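Local atomic coordinates of DNA-(apurinic or apyrimidinic site) endonuclease 2 (Xenopus laevis, PDB entry 6WCD), a protein that weakly incises DNA at abasic sites during base excision repair and trims DNA as a 3'-5' exonuclease, with a magnesium-dependent catalytic domain of the AP/ExoA family. Residues 27-32 / 74-79; 80-85 / 97-102; 123-128 / 133-138. All blocks are in the same frame, centred on the assembly; numbering follows the deposited sequence. Where two conformers were deposited one is given.

Interaction 1 of 3, residues 27-32 / 74-79. With BU1 (1,4-butanediol), chain D.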
# COMPACT_ATOMS: atom_id res chain seq x y z
N ALA A 27 12.26 7.66 -5.31
CA ALA A 27 10.94 7.56 -5.89
C ALA A 27 10.08 8.78 -5.57
O ALA A 27 10.32 9.48 -4.58
CB ALA A 27 10.20 6.31 -5.40
N ASP A 28 9.08 9.01 -6.40
CA ASP A 28 8.24 10.19 -6.25
C ASP A 28 7.10 9.98 -5.27
O ASP A 28 6.59 10.95 -4.68
CB ASP A 28 7.63 10.54 -7.58
CG ASP A 28 8.71 10.76 -8.65
OD1 ASP A 28 8.92 9.91 -9.56
OD2 ASP A 28 9.42 11.77 -8.52
N ILE A 29 6.67 8.75 -5.11
CA ILE A 29 5.66 8.33 -4.14
C ILE A 29 6.24 7.11 -3.43
O ILE A 29 6.61 6.13 -4.10
CB ILE A 29 4.34 8.00 -4.81
CG1 ILE A 29 3.77 9.20 -5.58
CG2 ILE A 29 3.30 7.51 -3.76
CD1 ILE A 29 2.53 8.91 -6.40
N ILE A 30 6.30 7.17 -2.11
CA ILE A 30 6.81 6.05 -1.31
C ILE A 30 5.73 5.66 -0.33
O ILE A 30 5.35 6.47 0.54
CB ILE A 30 8.13 6.39 -0.60
CG1 ILE A 30 9.18 6.72 -1.65
CG2 ILE A 30 8.55 5.24 0.34
CD1 ILE A 30 10.34 7.44 -1.12
N CYS A 31 5.29 4.42 -0.41
CA CYS A 31 4.22 3.88 0.40
C CYS A 31 4.81 2.89 1.39
O CYS A 31 5.39 1.86 0.99
CB CYS A 31 3.17 3.22 -0.47
SG CYS A 31 2.33 4.40 -1.57
N LEU A 32 4.67 3.18 2.65
CA LEU A 32 5.16 2.34 3.74
C LEU A 32 4.00 1.67 4.43
O LEU A 32 2.95 2.29 4.70
CB LEU A 32 5.93 3.14 4.77
CG LEU A 32 7.12 3.93 4.21
CD1 LEU A 32 7.86 4.67 5.31
CD2 LEU A 32 8.07 3.08 3.44
N SER A 74 7.39 16.92 -3.83
CA SER A 74 6.65 18.10 -4.30
C SER A 74 6.03 17.87 -5.67
O SER A 74 4.96 18.41 -5.96
CB SER A 74 7.58 19.32 -4.33
OG SER A 74 8.64 19.16 -5.26
N SER A 75 6.68 17.05 -6.51
CA SER A 75 6.21 16.73 -7.86
C SER A 75 4.87 16.00 -7.87
O SER A 75 4.14 16.07 -8.88
CB SER A 75 7.24 15.81 -8.55
OG SER A 75 7.37 14.57 -7.86
N THR A 76 4.51 15.32 -6.78
CA THR A 76 3.34 14.46 -6.75
C THR A 76 2.35 14.82 -5.68
O THR A 76 1.55 13.97 -5.30
CB THR A 76 3.73 13.00 -6.57
OG1 THR A 76 4.60 12.89 -5.44
CG2 THR A 76 4.41 12.51 -7.76
N THR A 77 2.41 16.05 -5.15
CA THR A 77 1.46 16.44 -4.12
C THR A 77 0.06 16.08 -4.58
O THR A 77 -0.36 16.52 -5.65
CB THR A 77 1.57 17.94 -3.87
OG1 THR A 77 2.94 18.26 -3.48
CG2 THR A 77 0.66 18.40 -2.76
N PRO A 78 -0.70 15.32 -3.80
CA PRO A 78 -2.00 14.84 -4.24
C PRO A 78 -3.09 15.90 -4.19
O PRO A 78 -3.11 16.79 -3.32
CB PRO A 78 -2.30 13.68 -3.28
CG PRO A 78 -1.55 14.01 -2.06
CD PRO A 78 -0.30 14.68 -2.52
N GLN A 79 -4.04 15.76 -5.11
CA GLN A 79 -5.21 16.62 -5.10
C GLN A 79 -6.18 16.23 -4.01
O GLN A 79 -6.97 17.08 -3.56
CB GLN A 79 -5.90 16.58 -6.48
CG GLN A 79 -5.21 17.41 -7.58
CD GLN A 79 -3.89 16.86 -8.12
OE1 GLN A 79 -3.57 15.69 -7.97
NE2 GLN A 79 -3.12 17.73 -8.79
C1 BU1 D . 9.11 15.13 -11.70
C2 BU1 D . 8.69 13.84 -10.98
C3 BU1 D . 8.96 12.60 -11.83
C4 BU1 D . 7.74 12.31 -12.70
O5 BU1 D . 8.02 15.71 -12.37
O6 BU1 D . 8.00 11.44 -13.78
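T76 meets D28 and I29 where the strand 29-33 begins, and the polar half of the meeting rests on one hydroxyl. T76 OG1 lies 2.9 Å from D28 O, within hydrogen-bonding reach, and K73 O is also close by, so its one proton lies between two possible acceptors. The hydroxyl gets there because chi1 of T76 is 52°, which sets OG1 between its own backbone N and carbonyl carbon; CG2 then stands anti to the carbonyl carbon, on the side of D28 CB. D28 and K73 are also joined through their backbones, where strand 29-33 lies next to 68-72 in the six-stranded sheet.

The apolar half is small. T76 CG2 packs 3.8 Å from D28 CB, and I29 CG1 passes obliquely beside the threonine, 3.9 Å from T76 CB. Beyond this, I29 reaches H124 on the other sheet, which places this buried contact between the two sheets of the DNase I-like fold.

The carboxylate of D28 turns to other company. Its OD1 takes the backbone N-H of K2, while OD2 stands 3.5 Å from S75 OG, too loose to count as a bond. A 1,4-butanediol lies over the pair, with its C2 3.3 Å from D28 OD2 and 3.4 Å from S75 CB. These are contacts to its carbon chain; the diol's hydrogen bonds go to M1 N and Q310 OE1.

The chemistry implies a division of labour: D28 meets T76 through its main-chain oxygen and CB, whereas one carboxylate oxygen goes to K2 N and the other lies by S75 and the diol. The loop offers T76 a hydroxyl and a methyl group for the join, and residues 74-79 bring no charge across it.

Interaction 2 of 3, residues 80-85 / 97-102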
# COMPACT_ATOMS: atom_id res chain seq x y z
N ALA A 80 -6.15 14.99 -3.55
CA ALA A 80 -7.05 14.50 -2.55
C ALA A 80 -6.37 13.37 -1.79
O ALA A 80 -5.48 12.70 -2.31
CB ALA A 80 -8.36 14.00 -3.15
N ALA A 81 -6.81 13.13 -0.57
CA ALA A 81 -6.25 12.07 0.25
C ALA A 81 -7.24 11.69 1.33
O ALA A 81 -7.96 12.55 1.86
CB ALA A 81 -4.92 12.48 0.90
N GLU A 82 -7.30 10.41 1.66
CA GLU A 82 -8.29 9.90 2.59
C GLU A 82 -7.78 8.68 3.31
O GLU A 82 -7.15 7.82 2.68
CB GLU A 82 -9.57 9.58 1.81
CG GLU A 82 -10.77 9.25 2.66
CD GLU A 82 -12.07 9.05 1.84
OE1 GLU A 82 -12.12 9.41 0.66
OE2 GLU A 82 -13.04 8.54 2.42
N GLU A 83 -8.10 8.53 4.60
CA GLU A 83 -7.78 7.36 5.38
C GLU A 83 -8.86 6.29 5.20
O GLU A 83 -10.06 6.61 5.16
CB GLU A 83 -7.76 7.72 6.87
CG GLU A 83 -6.53 8.04 7.55
CD GLU A 83 -6.82 8.02 9.06
OE1 GLU A 83 -6.57 6.98 9.71
OE2 GLU A 83 -7.38 9.02 9.57
N GLY A 84 -8.46 5.03 5.18
CA GLY A 84 -9.39 3.94 5.26
C GLY A 84 -9.97 3.61 3.90
O GLY A 84 -9.75 4.30 2.92
N LEU A 85 -10.74 2.54 3.88
CA LEU A 85 -11.42 2.07 2.67
C LEU A 85 -12.90 2.35 2.63
O LEU A 85 -13.49 2.23 1.53
CB LEU A 85 -11.23 0.55 2.51
CG LEU A 85 -9.79 0.10 2.34
CD1 LEU A 85 -9.69 -1.40 2.44
CD2 LEU A 85 -9.20 0.58 1.05
N GLY A 97 -13.62 9.68 -1.93
CA GLY A 97 -14.96 9.23 -2.30
C GLY A 97 -14.98 7.96 -3.15
O GLY A 97 -14.05 7.16 -3.17
N CYS A 98 -16.09 7.78 -3.87
CA CYS A 98 -16.34 6.60 -4.70
C CYS A 98 -16.24 5.32 -3.86
O CYS A 98 -15.35 4.50 -4.03
CB CYS A 98 -15.33 6.48 -5.86
SG CYS A 98 -15.32 7.90 -6.95
N TYR A 99 -17.20 5.17 -2.95
CA TYR A 99 -17.12 4.09 -1.95
C TYR A 99 -17.58 2.72 -2.45
O TYR A 99 -17.11 1.69 -1.93
CB TYR A 99 -17.93 4.52 -0.74
CG TYR A 99 -17.30 5.72 -0.08
CD1 TYR A 99 -16.06 5.63 0.52
CD2 TYR A 99 -17.90 6.94 -0.11
CE1 TYR A 99 -15.46 6.74 1.10
CE2 TYR A 99 -17.30 8.06 0.48
CZ TYR A 99 -16.09 7.94 1.08
OH TYR A 99 -15.50 9.06 1.65
N GLY A 100 -18.46 2.65 -3.42
CA GLY A 100 -19.05 1.40 -3.84
C GLY A 100 -20.15 0.96 -2.88
O GLY A 100 -20.45 1.59 -1.87
N ASN A 101 -20.76 -0.16 -3.24
CA ASN A 101 -21.93 -0.67 -2.54
C ASN A 101 -21.46 -1.52 -1.36
O ASN A 101 -20.88 -2.59 -1.55
CB ASN A 101 -22.80 -1.47 -3.50
CG ASN A 101 -24.05 -2.00 -2.83
OD1 ASN A 101 -24.08 -2.17 -1.63
ND2 ASN A 101 -25.10 -2.23 -3.61
N THR A 102 -21.69 -1.04 -0.14
CA THR A 102 -21.27 -1.80 1.03
C THR A 102 -22.47 -2.32 1.81
O THR A 102 -22.39 -2.52 3.03
CB THR A 102 -20.32 -0.99 1.93
OG1 THR A 102 -20.96 0.23 2.32
CG2 THR A 102 -19.04 -0.68 1.21
O HOH W 1 -16.07 1.45 0.66
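E82 holds the loop 97-102 with both oxygens of its carboxylate, reaching from strand 80-83 at the start of a segment inferred to be a Claspin-like CKB motif. OE2 takes the phenol of Y99: the Y99 OH to E82 OE2 distance is a short 2.6 Å, the hydroxyl arriving on the syn side and 22° out of the carboxylate plane. OE1 receives the main chain instead, with G97 N 3.0 Å from E82 OE1 in a nearly straight bond of 164°. The carboxylate meets the ring at its edge, the two planes standing almost at right angles. G97 folds back against that ring, its CA 3.7 Å from the plane on one face and toward the rim.

The reach depends on an extended side chain: CG of E82 stands anti to the backbone N (chi1 -171°), and the rest runs out straight toward the loop. V96 N gives OE1 a second amide, and R167 of helix 152-173 adds a long, weak ion pair while hydrogen-bonding to G97 O. Were E82 cut back to an alanine, the Y99 hydroxyl and the G97 amide would probably lose their acceptor and the ring would be freer to turn.

Just past the strand, L85 turns its side chain away from the loop and onto F160 and L163 of the same helix. Its carbonyl still faces Y99, and a single water spans the two backbones, donating to L85 O and to Y99 O at 2.8 Å each.

Interaction 3 of 3, residues 123-128 / 133-138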
# COMPACT_ATOMS: atom_id res chain seq x y z
N GLN A 123 -4.73 10.72 -4.27
CA GLN A 123 -5.17 10.86 -5.65
C GLN A 123 -4.34 11.94 -6.32
O GLN A 123 -4.22 13.04 -5.80
CB GLN A 123 -6.66 11.18 -5.68
CG GLN A 123 -7.30 11.14 -7.01
CD GLN A 123 -8.80 11.18 -6.86
OE1 GLN A 123 -9.38 12.26 -6.74
NE2 GLN A 123 -9.44 10.02 -6.83
N HIS A 124 -3.79 11.60 -7.49
CA HIS A 124 -2.77 12.36 -8.18
C HIS A 124 -3.24 12.60 -9.61
O HIS A 124 -3.64 11.67 -10.30
CB HIS A 124 -1.45 11.56 -8.21
CG HIS A 124 -1.01 11.08 -6.86
ND1 HIS A 124 -0.12 11.78 -6.07
CD2 HIS A 124 -1.39 10.00 -6.13
CE1 HIS A 124 0.02 11.14 -4.91
NE2 HIS A 124 -0.73 10.06 -4.93
N ARG A 125 -3.08 13.81 -10.11
CA ARG A 125 -3.32 13.99 -11.54
C ARG A 125 -2.05 13.62 -12.30
O ARG A 125 -0.93 13.89 -11.84
CB ARG A 125 -3.70 15.42 -11.83
CG ARG A 125 -5.06 15.81 -11.26
CD ARG A 125 -6.24 15.08 -11.98
NE ARG A 125 -6.79 15.89 -13.08
CZ ARG A 125 -7.74 15.49 -13.94
NH1 ARG A 125 -8.16 16.32 -14.87
NH2 ARG A 125 -8.25 14.28 -13.88
N ILE A 126 -2.22 12.99 -13.45
CA ILE A 126 -1.09 12.52 -14.25
C ILE A 126 -1.41 12.87 -15.70
O ILE A 126 -2.56 13.02 -16.11
CB ILE A 126 -0.79 11.01 -14.12
CG1 ILE A 126 -2.01 10.16 -14.53
CG2 ILE A 126 -0.27 10.68 -12.73
CD1 ILE A 126 -1.69 8.69 -14.76
N LEU A 127 -0.34 13.01 -16.52
CA LEU A 127 -0.47 13.13 -17.96
C LEU A 127 -0.13 11.79 -18.59
O LEU A 127 0.93 11.23 -18.33
CB LEU A 127 0.44 14.23 -18.49
CG LEU A 127 0.10 15.63 -17.96
CD1 LEU A 127 1.23 16.59 -18.32
CD2 LEU A 127 -1.20 16.10 -18.56
N ASN A 128 -1.05 11.25 -19.39
CA ASN A 128 -0.88 9.92 -19.94
C ASN A 128 -0.09 9.95 -21.24
O ASN A 128 0.44 10.99 -21.66
CB ASN A 128 -2.26 9.25 -20.10
CG ASN A 128 -3.06 9.78 -21.27
OD1 ASN A 128 -2.62 10.57 -22.12
ND2 ASN A 128 -4.28 9.27 -21.37
N GLU A 133 -4.81 14.62 -19.39
CA GLU A 133 -4.82 14.55 -17.94
C GLU A 133 -5.82 13.53 -17.44
O GLU A 133 -6.99 13.54 -17.88
CB GLU A 133 -5.15 15.92 -17.35
CG GLU A 133 -4.78 16.04 -15.87
CD GLU A 133 -4.90 17.46 -15.35
OE1 GLU A 133 -4.79 18.41 -16.18
OE2 GLU A 133 -5.10 17.64 -14.13
N GLU A 134 -5.37 12.70 -16.52
CA GLU A 134 -6.19 11.66 -15.90
C GLU A 134 -5.89 11.66 -14.42
O GLU A 134 -4.93 12.23 -13.92
CB GLU A 134 -5.87 10.27 -16.47
CG GLU A 134 -6.19 10.20 -17.96
CD GLU A 134 -6.52 8.81 -18.43
OE1 GLU A 134 -5.58 8.08 -18.81
OE2 GLU A 134 -7.72 8.46 -18.43
N THR A 135 -6.74 10.97 -13.66
CA THR A 135 -6.53 10.79 -12.24
C THR A 135 -5.90 9.43 -11.99
O THR A 135 -6.27 8.44 -12.65
CB THR A 135 -7.88 10.90 -11.50
OG1 THR A 135 -8.44 12.18 -11.77
CG2 THR A 135 -7.71 10.69 -10.03
N LEU A 136 -4.96 9.37 -11.05
CA LEU A 136 -4.39 8.12 -10.55
C LEU A 136 -4.62 8.07 -9.06
O LEU A 136 -4.16 8.95 -8.32
CB LEU A 136 -2.91 8.08 -10.83
CG LEU A 136 -2.15 6.95 -10.20
CD1 LEU A 136 -2.58 5.61 -10.79
CD2 LEU A 136 -0.64 7.11 -10.42
N THR A 137 -5.34 7.05 -8.60
CA THR A 137 -5.54 6.86 -7.18
C THR A 137 -4.65 5.74 -6.69
O THR A 137 -4.67 4.64 -7.26
CB THR A 137 -7.00 6.55 -6.87
OG1 THR A 137 -7.83 7.62 -7.33
CG2 THR A 137 -7.23 6.47 -5.37
N VAL A 138 -3.84 6.01 -5.66
CA VAL A 138 -2.93 5.08 -5.03
C VAL A 138 -3.53 4.62 -3.71
O VAL A 138 -3.80 5.44 -2.82
CB VAL A 138 -1.56 5.75 -4.83
CG1 VAL A 138 -0.64 4.86 -4.08
CG2 VAL A 138 -0.97 6.17 -6.14
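Q123 to L127 pair with E133 to T137 as the two arms of an antiparallel beta hairpin, the short strand axes running 145° apart. The backbone ladder has two hydrogen-bonded pairs, H124 with L136 and I126 with E134. Each closes a ring of two N-H...O bonds, with L136 N 2.8 Å from H124 O and I126 N 2.9 Å from E134 O. Between them a CA-H...O contact runs from R125 CA to E134 O, and another, from E133 CA to I126 O, lies at the turn end of the ladder.

Mostly charged and polar side chains dress the face that carries Q123, R125 and E133; L127, whose CD2 touches E133, is the apolar exception. R125 bends at chi2 and chi3, folding back so that NE comes 2.6 Å from E133 OE2 in a salt bridge. The bond is not straight (138° at the hydrogen): OE2 is approached from above the carboxylate plane, and E133 CG lies over one face of the guanidinium. R125 NH2 also reaches T135 OG1 at 3.0 Å, though T135 was modelled in two conformers, so that bond is conditional. Q123 presents NE2 to T137 OG1 at 2.9 Å, with the hydroxyl in the amide plane and the bond nearly straight.

The face of H124, I126 and L136 is more apolar. I126 CD1 packs 4.2 Å from L136 CB, and V138 CG2 lies obliquely beside the H124 ring, whose nitrogens bond T122 and T76. E134 stands on this face near the turn, where N128 ND2 reaches its OE1 at 3.1 Å; OE1 also binds H177 NE2, and N128 OD1 takes the amides of E130 and K132.

Within the eight-stranded sheet, strand 310-312 runs beside 123-127, and I312 touches R125, L127 and E133. Strand 177-181 flanks the other arm, where L136 rests on H177, I179 and L281 of helix 279-285.

Overall arrangement
Residues 74-79 run straight on into 80-85, so interactions 1 and 2 follow one another on a single piece of chain, and the hairpin of interaction 3 lies beside both. Q79 N bonds Q123 O and T76 O takes H124 ND1, tying the loop to the hairpin, while A80 O accepts Q123 N where strand 80-83 pairs with it. Interaction 1 is buried, with neutral hydroxyl chemistry at the start of an inner strand of the other sheet. The other two are only partly buried and use charge as well: one carboxylate gathering a loop in 80-85 / 97-102, a salt bridge beside a backbone ladder in 123-128 / 133-138. Interactions 1 and 2 are both small; interaction 3 is by far the largest.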